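Local atomic coordinates of CRISPR system Cmr subunit Cmr6 (Pyrococcus furiosus, PDB entry 4W8V), a protein that caps, together with Cmr1, the elongated type III-B Cmr ribonucleoprotein complex built along a mature CRISPR RNA in defence against mobile genetic elements. Residues A[10-15]-A[208-213]; A[18-23]-A[241-246]; A[46-51]-A[195-200]; A[56-61]-A[227-232]; A[147-152]-A[201-206]. All blocks are in the same frame, centred on the assembly; numbering follows the deposited sequence.

Contact 1. Residues A[10-15]-A[208-213]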
# COMPACT_ATOMS: atom_id res chain seq x y z
N ASN A 10 -0.35 12.16 20.31
CA ASN A 10 -1.01 10.88 20.54
C ASN A 10 -0.29 9.93 21.51
O ASN A 10 -0.85 8.91 21.89
CB ASN A 10 -1.22 10.15 19.21
CG ASN A 10 -2.66 9.77 18.98
OD1 ASN A 10 -3.46 9.72 19.92
ND2 ASN A 10 -3.01 9.48 17.73
N SER A 11 0.93 10.31 21.91
CA SER A 11 1.85 9.45 22.68
C SER A 11 2.33 8.26 21.84
O SER A 11 3.02 7.37 22.33
CB SER A 11 1.20 8.94 23.98
OG SER A 11 0.36 7.83 23.73
N LEU A 12 1.95 8.26 20.56
CA LEU A 12 2.43 7.28 19.60
C LEU A 12 3.80 7.66 19.06
O LEU A 12 4.13 8.84 18.96
CB LEU A 12 1.45 7.15 18.43
CG LEU A 12 0.37 6.06 18.39
CD1 LEU A 12 0.14 5.44 19.76
CD2 LEU A 12 -0.92 6.66 17.85
N HIS A 13 4.60 6.66 18.71
CA HIS A 13 5.83 6.89 17.97
C HIS A 13 5.49 7.11 16.50
O HIS A 13 4.89 6.26 15.86
CB HIS A 13 6.79 5.70 18.11
CG HIS A 13 7.41 5.58 19.46
ND1 HIS A 13 7.04 4.61 20.36
CD2 HIS A 13 8.37 6.31 20.07
CE1 HIS A 13 7.75 4.74 21.47
NE2 HIS A 13 8.56 5.77 21.32
N ALA A 14 5.88 8.26 15.96
CA ALA A 14 5.59 8.54 14.56
C ALA A 14 6.85 8.47 13.70
O ALA A 14 7.66 9.39 13.73
CB ALA A 14 4.93 9.90 14.42
N ILE A 15 6.99 7.40 12.93
CA ILE A 15 8.09 7.29 11.97
C ILE A 15 7.67 7.97 10.67
O ILE A 15 6.66 7.61 10.08
CB ILE A 15 8.49 5.83 11.68
CG1 ILE A 15 8.60 5.03 12.98
CG2 ILE A 15 9.79 5.79 10.89
CD1 ILE A 15 9.59 5.60 13.99
N GLY A 208 2.36 5.13 12.75
CA GLY A 208 2.47 5.35 14.18
C GLY A 208 2.06 4.17 15.03
O GLY A 208 1.27 3.33 14.62
N GLY A 209 2.60 4.11 16.25
CA GLY A 209 2.26 3.05 17.17
C GLY A 209 3.05 3.16 18.46
O GLY A 209 4.00 3.92 18.54
N ARG A 210 2.66 2.38 19.46
CA ARG A 210 3.34 2.42 20.75
C ARG A 210 4.68 1.71 20.67
O ARG A 210 5.69 2.22 21.15
CB ARG A 210 2.48 1.77 21.84
CG ARG A 210 1.09 2.33 21.97
CD ARG A 210 0.10 1.18 22.10
NE ARG A 210 -1.18 1.60 22.66
CZ ARG A 210 -1.47 1.56 23.95
NH1 ARG A 210 -0.57 1.13 24.83
NH2 ARG A 210 -2.67 1.95 24.37
N ASP A 211 4.66 0.52 20.08
CA ASP A 211 5.87 -0.26 19.88
C ASP A 211 6.71 0.40 18.80
O ASP A 211 6.35 0.37 17.62
CB ASP A 211 5.53 -1.70 19.50
CG ASP A 211 6.70 -2.65 19.68
OD1 ASP A 211 7.87 -2.19 19.62
OD2 ASP A 211 6.45 -3.86 19.88
N ARG A 212 7.82 1.01 19.19
CA ARG A 212 8.64 1.72 18.23
C ARG A 212 9.28 0.80 17.18
O ARG A 212 9.32 1.14 16.00
CB ARG A 212 9.74 2.51 18.94
CG ARG A 212 10.65 3.22 17.97
CD ARG A 212 11.63 4.13 18.67
NE ARG A 212 12.50 4.79 17.70
CZ ARG A 212 12.23 5.95 17.11
NH1 ARG A 212 11.10 6.59 17.40
NH2 ARG A 212 13.08 6.46 16.23
N GLU A 213 9.78 -0.35 17.61
CA GLU A 213 10.46 -1.23 16.67
C GLU A 213 9.47 -1.90 15.72
O GLU A 213 9.79 -2.15 14.56
CB GLU A 213 11.28 -2.29 17.41

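Contact 2. Residues A[18-23]-A[241-246]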
# COMPACT_ATOMS: atom_id res chain seq x y z
N LYS A 18 10.05 11.85 3.84
CA LYS A 18 9.58 12.65 2.72
C LYS A 18 9.75 11.88 1.41
O LYS A 18 10.83 11.39 1.12
CB LYS A 18 10.34 13.97 2.65
CG LYS A 18 10.07 14.91 3.80
CD LYS A 18 10.72 16.25 3.52
CE LYS A 18 10.66 17.18 4.72
NZ LYS A 18 11.55 18.34 4.50
N PHE A 19 8.68 11.80 0.63
CA PHE A 19 8.68 11.01 -0.60
C PHE A 19 8.29 11.86 -1.78
O PHE A 19 7.44 12.74 -1.66
CB PHE A 19 7.73 9.81 -0.46
CG PHE A 19 8.19 8.77 0.52
CD1 PHE A 19 8.25 9.05 1.88
CD2 PHE A 19 8.57 7.51 0.08
CE1 PHE A 19 8.67 8.09 2.79
CE2 PHE A 19 9.00 6.54 0.98
CZ PHE A 19 9.05 6.82 2.33
N LYS A 20 8.93 11.63 -2.92
CA LYS A 20 8.53 12.32 -4.14
C LYS A 20 7.96 11.30 -5.10
O LYS A 20 8.33 10.13 -5.03
CB LYS A 20 9.70 13.07 -4.79
CG LYS A 20 10.88 12.18 -5.14
CD LYS A 20 12.05 13.01 -5.64
CE LYS A 20 13.30 12.15 -5.86
NZ LYS A 20 13.19 11.30 -7.08
N THR A 21 7.05 11.74 -5.98
CA THR A 21 6.49 10.87 -7.01
C THR A 21 7.56 10.55 -8.06
O THR A 21 7.99 11.45 -8.79
CB THR A 21 5.27 11.54 -7.69
OG1 THR A 21 5.57 12.91 -7.98
CG2 THR A 21 4.04 11.49 -6.77
N GLN A 22 8.03 9.31 -8.11
CA GLN A 22 9.05 8.94 -9.08
C GLN A 22 8.47 8.91 -10.50
O GLN A 22 9.12 9.33 -11.45
CB GLN A 22 9.70 7.60 -8.74
CG GLN A 22 10.88 7.25 -9.66
CD GLN A 22 11.28 5.78 -9.61
OE1 GLN A 22 10.45 4.88 -9.68
NE2 GLN A 22 12.58 5.54 -9.48
N SER A 23 7.25 8.40 -10.61
CA SER A 23 6.48 8.44 -11.84
C SER A 23 5.18 9.20 -11.55
O SER A 23 4.91 9.55 -10.40
CB SER A 23 6.18 7.02 -12.37
OG SER A 23 5.48 6.23 -11.42
N ARG A 241 4.60 5.30 -8.31
CA ARG A 241 5.74 4.92 -7.49
C ARG A 241 6.29 6.14 -6.72
O ARG A 241 6.49 7.20 -7.30
CB ARG A 241 6.87 4.34 -8.36
CG ARG A 241 6.53 3.09 -9.13
CD ARG A 241 5.75 2.09 -8.29
NE ARG A 241 5.71 0.77 -8.91
CZ ARG A 241 4.79 0.37 -9.78
NH1 ARG A 241 4.85 -0.85 -10.27
NH2 ARG A 241 3.82 1.19 -10.15
N LEU A 242 6.54 5.99 -5.42
CA LEU A 242 7.14 7.08 -4.62
C LEU A 242 8.44 6.63 -3.96
O LEU A 242 8.54 5.49 -3.49
CB LEU A 242 6.16 7.59 -3.55
CG LEU A 242 5.00 8.47 -4.04
CD1 LEU A 242 3.75 7.66 -4.27
CD2 LEU A 242 4.73 9.63 -3.04
N VAL A 243 9.45 7.52 -3.93
CA VAL A 243 10.72 7.20 -3.29
C VAL A 243 11.17 8.29 -2.30
O VAL A 243 10.95 9.47 -2.53
CB VAL A 243 11.85 6.96 -4.33
CG1 VAL A 243 11.45 5.84 -5.30
CG2 VAL A 243 12.18 8.24 -5.11
N GLU A 244 11.76 7.87 -1.18
CA GLU A 244 12.26 8.79 -0.16
C GLU A 244 13.35 9.71 -0.72
O GLU A 244 14.10 9.30 -1.60
CB GLU A 244 12.80 8.00 1.04
CG GLU A 244 12.84 8.77 2.36
CD GLU A 244 13.16 7.88 3.55
OE1 GLU A 244 13.44 6.67 3.34
OE2 GLU A 244 13.14 8.38 4.70
N TYR A 245 13.41 10.95 -0.23
CA TYR A 245 14.48 11.87 -0.59
C TYR A 245 14.98 12.66 0.62
O TYR A 245 14.41 12.56 1.70
CB TYR A 245 14.03 12.84 -1.69
CG TYR A 245 13.06 13.92 -1.25
CD1 TYR A 245 11.70 13.68 -1.21
CD2 TYR A 245 13.51 15.20 -0.90
CE1 TYR A 245 10.81 14.66 -0.82
CE2 TYR A 245 12.62 16.19 -0.51
CZ TYR A 245 11.26 15.91 -0.47
OH TYR A 245 10.35 16.87 -0.09
N VAL A 246 16.03 13.47 0.37
CA VAL A 246 16.85 14.19 1.37
C VAL A 246 16.56 13.83 2.82
O VAL A 246 17.14 12.89 3.35
CB VAL A 246 16.71 15.73 1.22
CG1 VAL A 246 17.37 16.44 2.40
CG2 VAL A 246 17.33 16.22 -0.08
O HOH W 1 12.75 11.36 4.05

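Contact 3. Residues A[46-51]-A[195-200]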
# COMPACT_ATOMS: atom_id res chain seq x y z
N GLY A 46 -4.13 21.98 -5.74
CA GLY A 46 -5.04 21.01 -6.34
C GLY A 46 -4.60 19.57 -6.19
O GLY A 46 -5.33 18.64 -6.57
N VAL A 47 -3.41 19.36 -5.63
CA VAL A 47 -2.86 18.01 -5.49
C VAL A 47 -3.56 17.23 -4.37
O VAL A 47 -3.55 17.65 -3.21
CB VAL A 47 -1.34 18.10 -5.22
CG1 VAL A 47 -0.71 16.73 -5.03
CG2 VAL A 47 -0.68 18.83 -6.37
N PRO A 48 -4.19 16.08 -4.70
CA PRO A 48 -4.88 15.36 -3.63
C PRO A 48 -3.93 14.53 -2.78
O PRO A 48 -2.76 14.40 -3.10
CB PRO A 48 -5.86 14.47 -4.41
CG PRO A 48 -5.15 14.22 -5.70
CD PRO A 48 -4.48 15.49 -6.03
N TYR A 49 -4.40 14.00 -1.67
CA TYR A 49 -3.54 13.13 -0.87
C TYR A 49 -3.76 11.67 -1.20
O TYR A 49 -4.65 11.31 -1.97
CB TYR A 49 -3.76 13.36 0.63
CG TYR A 49 -5.14 12.98 1.13
CD1 TYR A 49 -5.38 11.76 1.75
CD2 TYR A 49 -6.20 13.87 1.02
CE1 TYR A 49 -6.63 11.43 2.24
CE2 TYR A 49 -7.46 13.56 1.51
CZ TYR A 49 -7.67 12.34 2.12
OH TYR A 49 -8.93 12.05 2.62
N ILE A 50 -2.90 10.84 -0.62
CA ILE A 50 -3.01 9.38 -0.71
C ILE A 50 -3.53 8.86 0.61
O ILE A 50 -2.84 8.97 1.63
CB ILE A 50 -1.66 8.73 -1.01
CG1 ILE A 50 -1.12 9.22 -2.36
CG2 ILE A 50 -1.77 7.23 -0.95
CD1 ILE A 50 0.38 9.53 -2.35
N PRO A 51 -4.73 8.27 0.61
CA PRO A 51 -5.35 7.74 1.83
C PRO A 51 -4.48 6.68 2.52
O PRO A 51 -3.90 5.82 1.87
CB PRO A 51 -6.66 7.12 1.34
CG PRO A 51 -6.90 7.70 0.01
CD PRO A 51 -5.58 8.06 -0.58
N LEU A 195 -7.28 12.76 -11.06
CA LEU A 195 -6.22 13.72 -11.28
C LEU A 195 -4.89 13.01 -11.43
O LEU A 195 -4.54 12.15 -10.62
CB LEU A 195 -6.14 14.72 -10.11
CG LEU A 195 -7.31 15.69 -10.02
CD1 LEU A 195 -7.19 16.54 -8.75
CD2 LEU A 195 -7.40 16.55 -11.28
N THR A 196 -4.15 13.35 -12.48
CA THR A 196 -2.79 12.84 -12.62
C THR A 196 -1.80 13.87 -12.11
O THR A 196 -1.82 15.01 -12.54
CB THR A 196 -2.44 12.47 -14.08
OG1 THR A 196 -3.32 11.43 -14.51
CG2 THR A 196 -1.01 11.98 -14.17
N VAL A 197 -0.97 13.43 -11.17
CA VAL A 197 -0.02 14.28 -10.47
C VAL A 197 1.35 14.09 -11.08
O VAL A 197 1.77 12.96 -11.30
CB VAL A 197 0.02 13.94 -8.96
CG1 VAL A 197 1.17 14.68 -8.25
CG2 VAL A 197 -1.32 14.25 -8.32
N PRO A 198 2.06 15.20 -11.39
CA PRO A 198 3.33 15.01 -12.11
C PRO A 198 4.43 14.43 -11.24
O PRO A 198 4.23 14.25 -10.04
CB PRO A 198 3.69 16.43 -12.57
CG PRO A 198 2.89 17.36 -11.70
CD PRO A 198 1.65 16.61 -11.31
N LYS A 199 5.57 14.13 -11.83
CA LYS A 199 6.72 13.64 -11.08
C LYS A 199 7.28 14.74 -10.18
O LYS A 199 7.06 15.91 -10.43
CB LYS A 199 7.82 13.14 -12.01
CG LYS A 199 7.38 12.21 -13.11
CD LYS A 199 8.53 11.94 -14.06
CE LYS A 199 8.14 10.94 -15.12
NZ LYS A 199 9.30 10.62 -15.98
N ASP A 200 8.00 14.33 -9.14
CA ASP A 200 8.70 15.23 -8.23
C ASP A 200 7.76 16.12 -7.43
O ASP A 200 8.05 17.28 -7.18
CB ASP A 200 9.71 16.09 -8.98
CG ASP A 200 10.82 15.28 -9.58
OD1 ASP A 200 11.35 14.39 -8.88
OD2 ASP A 200 11.17 15.53 -10.75

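Contact 4. Residues A[56-61]-A[227-232]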
# COMPACT_ATOMS: atom_id res chain seq x y z
N LYS A 56 -1.97 1.25 3.56
CA LYS A 56 -2.12 -0.01 4.27
C LYS A 56 -2.41 -1.19 3.33
O LYS A 56 -1.83 -2.26 3.48
CB LYS A 56 -3.25 0.11 5.29
CG LYS A 56 -3.34 -1.05 6.24
CD LYS A 56 -4.48 -0.88 7.21
CE LYS A 56 -4.29 -1.81 8.40
NZ LYS A 56 -5.45 -1.84 9.33
N GLY A 57 -3.32 -0.99 2.38
CA GLY A 57 -3.68 -2.01 1.42
C GLY A 57 -2.53 -2.52 0.58
O GLY A 57 -2.27 -3.73 0.53
N VAL A 58 -1.85 -1.61 -0.11
CA VAL A 58 -0.70 -2.00 -0.91
C VAL A 58 0.40 -2.67 -0.05
O VAL A 58 1.07 -3.58 -0.52
CB VAL A 58 -0.12 -0.79 -1.67
CG1 VAL A 58 0.47 0.25 -0.70
CG2 VAL A 58 0.93 -1.24 -2.69
N THR A 59 0.57 -2.23 1.20
CA THR A 59 1.57 -2.83 2.09
C THR A 59 1.14 -4.22 2.58
O THR A 59 1.96 -5.11 2.66
CB THR A 59 1.86 -1.92 3.32
OG1 THR A 59 2.30 -0.65 2.87
CG2 THR A 59 2.95 -2.51 4.18
N ARG A 60 -0.14 -4.37 2.93
CA ARG A 60 -0.77 -5.68 3.12
C ARG A 60 -0.47 -6.61 1.94
O ARG A 60 -0.03 -7.74 2.11
CB ARG A 60 -2.30 -5.56 3.21
CG ARG A 60 -2.95 -5.21 4.52
CD ARG A 60 -4.46 -5.43 4.31
NE ARG A 60 -5.32 -4.82 5.32
CZ ARG A 60 -5.74 -5.43 6.42
NH1 ARG A 60 -5.35 -6.67 6.67
NH2 ARG A 60 -6.52 -4.80 7.28
N HIS A 61 -0.78 -6.12 0.75
CA HIS A 61 -0.68 -6.87 -0.48
C HIS A 61 0.72 -7.40 -0.69
O HIS A 61 0.91 -8.56 -1.04
CB HIS A 61 -1.08 -5.99 -1.67
CG HIS A 61 -1.04 -6.68 -2.99
ND1 HIS A 61 0.13 -6.87 -3.70
CD2 HIS A 61 -2.03 -7.21 -3.76
CE1 HIS A 61 -0.14 -7.49 -4.84
NE2 HIS A 61 -1.43 -7.71 -4.90
N ARG A 227 7.79 2.07 -3.48
CA ARG A 227 8.80 2.07 -4.52
C ARG A 227 8.49 1.01 -5.58
O ARG A 227 8.52 1.30 -6.76
CB ARG A 227 10.17 1.80 -3.90
CG ARG A 227 11.36 1.96 -4.83
CD ARG A 227 12.63 1.55 -4.10
NE ARG A 227 12.63 0.12 -3.80
CZ ARG A 227 13.19 -0.43 -2.73
NH1 ARG A 227 13.82 0.33 -1.84
NH2 ARG A 227 13.14 -1.74 -2.54
N ASP A 228 8.14 -0.20 -5.14
CA ASP A 228 8.05 -1.33 -6.06
C ASP A 228 6.63 -1.71 -6.52
O ASP A 228 6.48 -2.31 -7.58
CB ASP A 228 8.75 -2.55 -5.45
CG ASP A 228 10.26 -2.34 -5.28
OD1 ASP A 228 10.81 -1.37 -5.86
OD2 ASP A 228 10.91 -3.14 -4.58
N LEU A 229 5.60 -1.34 -5.77
CA LEU A 229 4.23 -1.68 -6.18
C LEU A 229 3.43 -0.44 -6.62
O LEU A 229 2.76 -0.46 -7.64
CB LEU A 229 3.50 -2.39 -5.04
CG LEU A 229 4.18 -3.70 -4.63
CD1 LEU A 229 3.42 -4.42 -3.52
CD2 LEU A 229 4.32 -4.61 -5.83
N GLY A 230 3.51 0.63 -5.85
CA GLY A 230 2.82 1.85 -6.23
C GLY A 230 1.46 2.03 -5.59
O GLY A 230 0.83 1.05 -5.16
N VAL A 231 1.02 3.28 -5.51
CA VAL A 231 -0.32 3.61 -5.04
C VAL A 231 -1.05 4.39 -6.12
O VAL A 231 -0.46 4.80 -7.13
CB VAL A 231 -0.29 4.46 -3.76
CG1 VAL A 231 -0.07 3.59 -2.53
CG2 VAL A 231 0.78 5.55 -3.88
N GLY A 232 -2.35 4.59 -5.90
CA GLY A 232 -3.18 5.25 -6.89
C GLY A 232 -3.59 4.23 -7.93
O GLY A 232 -3.45 3.02 -7.72

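Contact 5. Residues A[147-152]-A[201-206]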
# COMPACT_ATOMS: atom_id res chain seq x y z
N ALA A 147 -0.93 10.00 3.47
CA ALA A 147 0.25 10.59 2.86
C ALA A 147 -0.16 11.90 2.23
O ALA A 147 -1.07 11.93 1.40
CB ALA A 147 0.85 9.68 1.83
N ILE A 148 0.51 12.98 2.61
CA ILE A 148 0.02 14.32 2.31
C ILE A 148 1.05 15.20 1.57
O ILE A 148 2.23 15.15 1.88
CB ILE A 148 -0.44 14.98 3.62
CG1 ILE A 148 0.70 14.91 4.65
CG2 ILE A 148 -1.66 14.27 4.17
CD1 ILE A 148 0.27 15.01 6.07
N PRO A 149 0.59 15.97 0.57
CA PRO A 149 1.45 16.88 -0.18
C PRO A 149 2.11 17.89 0.76
O PRO A 149 1.44 18.44 1.63
CB PRO A 149 0.47 17.58 -1.13
CG PRO A 149 -0.65 16.66 -1.26
CD PRO A 149 -0.79 16.00 0.07
N ILE A 150 3.41 18.08 0.60
CA ILE A 150 4.15 19.07 1.37
C ILE A 150 4.20 20.37 0.58
O ILE A 150 5.05 20.56 -0.29
CB ILE A 150 5.57 18.58 1.70
CG1 ILE A 150 5.47 17.19 2.35
CG2 ILE A 150 6.27 19.61 2.60
CD1 ILE A 150 6.77 16.46 2.56
N ALA A 151 3.24 21.24 0.88
CA ALA A 151 2.98 22.41 0.07
C ALA A 151 4.24 23.26 -0.15
O ALA A 151 4.56 23.60 -1.28
CB ALA A 151 1.89 23.24 0.71
N GLU A 152 4.95 23.58 0.93
CA GLU A 152 6.13 24.45 0.84
C GLU A 152 7.22 23.91 -0.07
O GLU A 152 7.96 24.68 -0.68
CB GLU A 152 6.72 24.72 2.23
CG GLU A 152 7.11 23.50 3.04
CD GLU A 152 5.94 22.93 3.83
OE1 GLU A 152 4.77 23.21 3.47
OE2 GLU A 152 6.18 22.20 4.82
N VAL A 201 6.63 15.55 -7.03
CA VAL A 201 5.75 16.20 -6.09
C VAL A 201 6.00 15.56 -4.73
O VAL A 201 6.04 14.34 -4.61
CB VAL A 201 4.29 16.07 -6.53
CG1 VAL A 201 3.36 16.59 -5.45
CG2 VAL A 201 4.07 16.80 -7.88
N PRO A 202 6.24 16.39 -3.71
CA PRO A 202 6.62 15.86 -2.40
C PRO A 202 5.44 15.49 -1.51
O PRO A 202 4.49 16.26 -1.41
CB PRO A 202 7.42 17.00 -1.78
CG PRO A 202 6.93 18.23 -2.46
CD PRO A 202 6.49 17.84 -3.82
N PHE A 203 5.51 14.31 -0.89
CA PHE A 203 4.51 13.83 0.05
C PHE A 203 5.18 13.49 1.37
O PHE A 203 6.29 12.97 1.40
CB PHE A 203 3.76 12.59 -0.50
CG PHE A 203 2.76 12.92 -1.56
CD1 PHE A 203 3.18 13.21 -2.85
CD2 PHE A 203 1.41 12.93 -1.28
CE1 PHE A 203 2.26 13.53 -3.83
CE2 PHE A 203 0.48 13.24 -2.26
CZ PHE A 203 0.90 13.54 -3.53
N LEU A 204 4.48 13.76 2.47
CA LEU A 204 4.87 13.22 3.76
C LEU A 204 4.17 11.88 4.00
O LEU A 204 2.97 11.76 3.84
CB LEU A 204 4.53 14.20 4.87
CG LEU A 204 5.16 13.92 6.23
CD1 LEU A 204 6.62 14.34 6.21
CD2 LEU A 204 4.42 14.67 7.30
N VAL A 205 4.94 10.88 4.42
CA VAL A 205 4.45 9.53 4.62
C VAL A 205 4.81 9.07 6.02
O VAL A 205 5.96 9.21 6.44
CB VAL A 205 5.07 8.56 3.59
CG1 VAL A 205 4.67 7.12 3.89
CG2 VAL A 205 4.69 8.97 2.16
N ALA A 206 3.85 8.52 6.75
CA ALA A 206 4.09 8.19 8.14
C ALA A 206 3.25 7.04 8.67
O ALA A 206 2.13 6.81 8.21
CB ALA A 206 3.85 9.42 9.01

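Contact 1. Residues A[10-15]-A[208-213]
H13 is gripped by residues 208-213 through both its backbone and its ring, and it loses more surface here than any other residue of either segment. Its N donates to G209 O at 2.8 Å, and G209 N returns a bond to H13 O at 3.2 Å, which defines a hydrogen-bonded antiparallel pair. The next pair along, A14 with G208, is non-hydrogen-bonded, and there G208 CA comes within 3.1 Å of H13 O, a CA-H...O contact.

The imidazole adds a third bond. CG lies anti to the carbonyl carbon, beside the backbone N (chi1 -71°), and ND1 donates to R210 O over 2.9 Å. That acceptor sits almost in the ring plane, while seen from the carbonyl the donor stands well above the C=O plane. One ring face is covered by R212: its CB lies 3.8 Å from the ring centroid and 14° off the normal, a CH-pi contact. From there the R212 chain, extended from CG to NE, crosses the histidine at about a right angle, until I15 CD1 packs over a face of the guanidinium, 3.9 Å from NH1.

L12 finishes the contact with its branch point and one methyl. CG rests 3.7 Å from G209 N, and CD1 meets the aliphatic CG of R210.

D211, salt-bridged to R131, is the N-cap of helix 212-228. In the C-terminal, RAMP-superfamily part of Cmr6 that makes up this chain, the contact thus lies where the third strand of a ferredoxin-like fold turns into its following helix, paired there with the start of the first strand.

Contact 2. Residues A[18-23]-A[241-246]
The Y245 ring crosses the K18 side chain obliquely, and its path can be followed atom by atom. CB points toward strand 13-21, and chi1 of 73° sets CG between the backbone N and the carbonyl carbon, 4.1 Å from K18 O. CD1 comes closer to the same oxygen, at 3.4 Å. CE1 then meets K18 CB at 3.6 Å, CZ lies near K18 CB and CD, and OH ends 3.7 Å from K18 CD. The phenol oxygen and K18 NZ share one further partner, E153, by a hydrogen bond and a salt bridge respectively.

The backbones form an antiparallel ladder. Y245 N donates to K18 O, K20 and V243 exchange two bonds as a hydrogen-bonded pair, and Q22 N reaches R241 O at 2.7 Å. A water accepts from K18 N and donates to E244 OE2 and Y245 O, bridging the two segments.

On the face carrying F19, T21 and L242, E244 CB stands over the F19 ring, 4.2 Å from its centroid and 16° off the normal. The carboxylate beyond is salt-bridged to K223. F19 packs against F219, K223 and L226 of helix 212-228 and against V205. Strand 13-21 thus lies between strand 202-209 and edge strand 242-244, with helix 212-228 on the F19 face.

Contact 3. Residues A[46-51]-A[195-200]
G46 O accepts a hydrogen bond from R40 NH1 and is touched by L195 CD1 at 3.6 Å, the sole polar atom in an otherwise apolar meeting. In this RAMP-superfamily protein the contact joins a helix-helix loop to a second, three-stranded antiparallel sheet beside the four-stranded ferredoxin-like one: residues 46-51 link helix 34-43 to helix 52-68, while L195 and V197 sit in the middle strand of the sheet 25-28, 192-197 and 161-165.

L195 and V197, two residues apart on the strand, point their CB atoms toward the loop, and the CB of the intervening T196 points away. The leucine reaches out because CD1 is anti to CA (chi2 175°), which carries this methyl to both G46 O and the proline ring. V197 CG2 lies anti to the carbonyl carbon, beside the backbone N, and faces V47 CG1 at 4.2 Å, the two side chains crossing at about a right angle.

Around the contact, V27 and R40 also pack on P48, L25 packs on V197, and V47 continues onto P149 of the four-stranded sheet. Four of the five touching residues are buried, and the contacts between the segments are apolar apart from G46 O.

The shared point is P48 CD. It lies 4.0 Å from L195 CD1 and 4.1 Å from V197 CG2, wedged between two methyls that are themselves 6.3 Å apart.

Contact 4. Residues A[56-61]-A[227-232]
V58 is the first residue of the helical segment 56-61 to meet residues 227-232, and both its methyls are used. CG2, anti to the backbone N, lies 3.4 Å from G230 O and 3.7 Å from L229 CB. CG1, held between the backbone N and the carbonyl carbon (chi1 66°), meets V231 CG1 at 3.8 Å, the two valines crossing at about a right angle. V58 and L229 instead slide past each other in opposite directions.

T59 points its CB away from residues 227-232 and packs on L221, V222 and A225 of helix 212-228. One turn beyond V58, H61 points back to the contact. Its ND1 is 4.1 Å from L229 CD1, which approaches the ring obliquely and also lies 3.9 Å from V58 O; the same imidazole makes an edge-to-face contact with Y172.

Just after the helix, G230 leaves helical geometry with a positive phi of 96°, and its carbonyl O is the atom that V58 CG2 touches. V231 then runs on to pack against L242 and to bond through its backbone with G240. Residues 230-240 are rich in glycine, consistent with the glycine-rich loop that follows the second ferredoxin-like helix in RAMP proteins, here packed against helix 52-68.

Contact 5. Residues A[147-152]-A[201-206]
F203 meets P149 because chi1 of -75° places its CG anti to the carbonyl carbon, beside the backbone N, and chi2 of 76° sets the rotation of the ring, which crosses the proline obliquely. P149 CA then lies 4.1 Å above one face, offset toward the rim, while P149 CG touches CE2 at 3.7 Å. At the ring's edge, near its plane, comes the A147 carbonyl. In I150, chi2 of 171° stretches CD1 away from CA and over the opposing backbone, 3.5 Å from L204 N.

Three backbone bonds join the strands. L204 N donates to I148 O at 2.7 Å, I148 N answers to L204 O at 3.0 Å, and beyond the proline, which has no N-H to give, I150 N reaches P202 O at 2.9 Å. The I148-L204 pair is hydrogen-bonded, and its side chains lie side by side, pointing the same way, with CG1 of the isoleucine against CB of the leucine. P149 and F203 form the next, non-hydrogen-bonded pair on the face that also receives T21. A147 CB packs on V205 CG2 at 3.9 Å, and V205 continues onto V222 and L226 of helix 212-228.

Strand 143-149 is an outer strand paired with 202-209, the second and third strands of a ferredoxin-like sheet. In place of the usual short connection the chain runs through strands 161-165 and 192-197, consistent with an insertion.

Overall arrangement
Contacts 5, 1 and 2 join successive neighbours of one antiparallel sheet, ordered 143-149, 202-209, 13-21, 242-244, as in a ferredoxin-like fold. Contacts 2 and 5 have centres 10 Å apart and are linked by a probable hydrogen bond from F203 N to F19 O (2.6 Å). Contact 1 lies at the far end of strand 13-21, its centre 23 Å from that of contact 2. Contact 3 touches contacts 2 and 5: probable hydrogen bonds join I50 O to A147 N of contact 5 and T21 OG1 of contact 2 to P198 O, each 2.8 Å. Contact 4, whose centre is about 3 Å from the centre of the chain, meets contact 2 where R241 packs along residues 227-230.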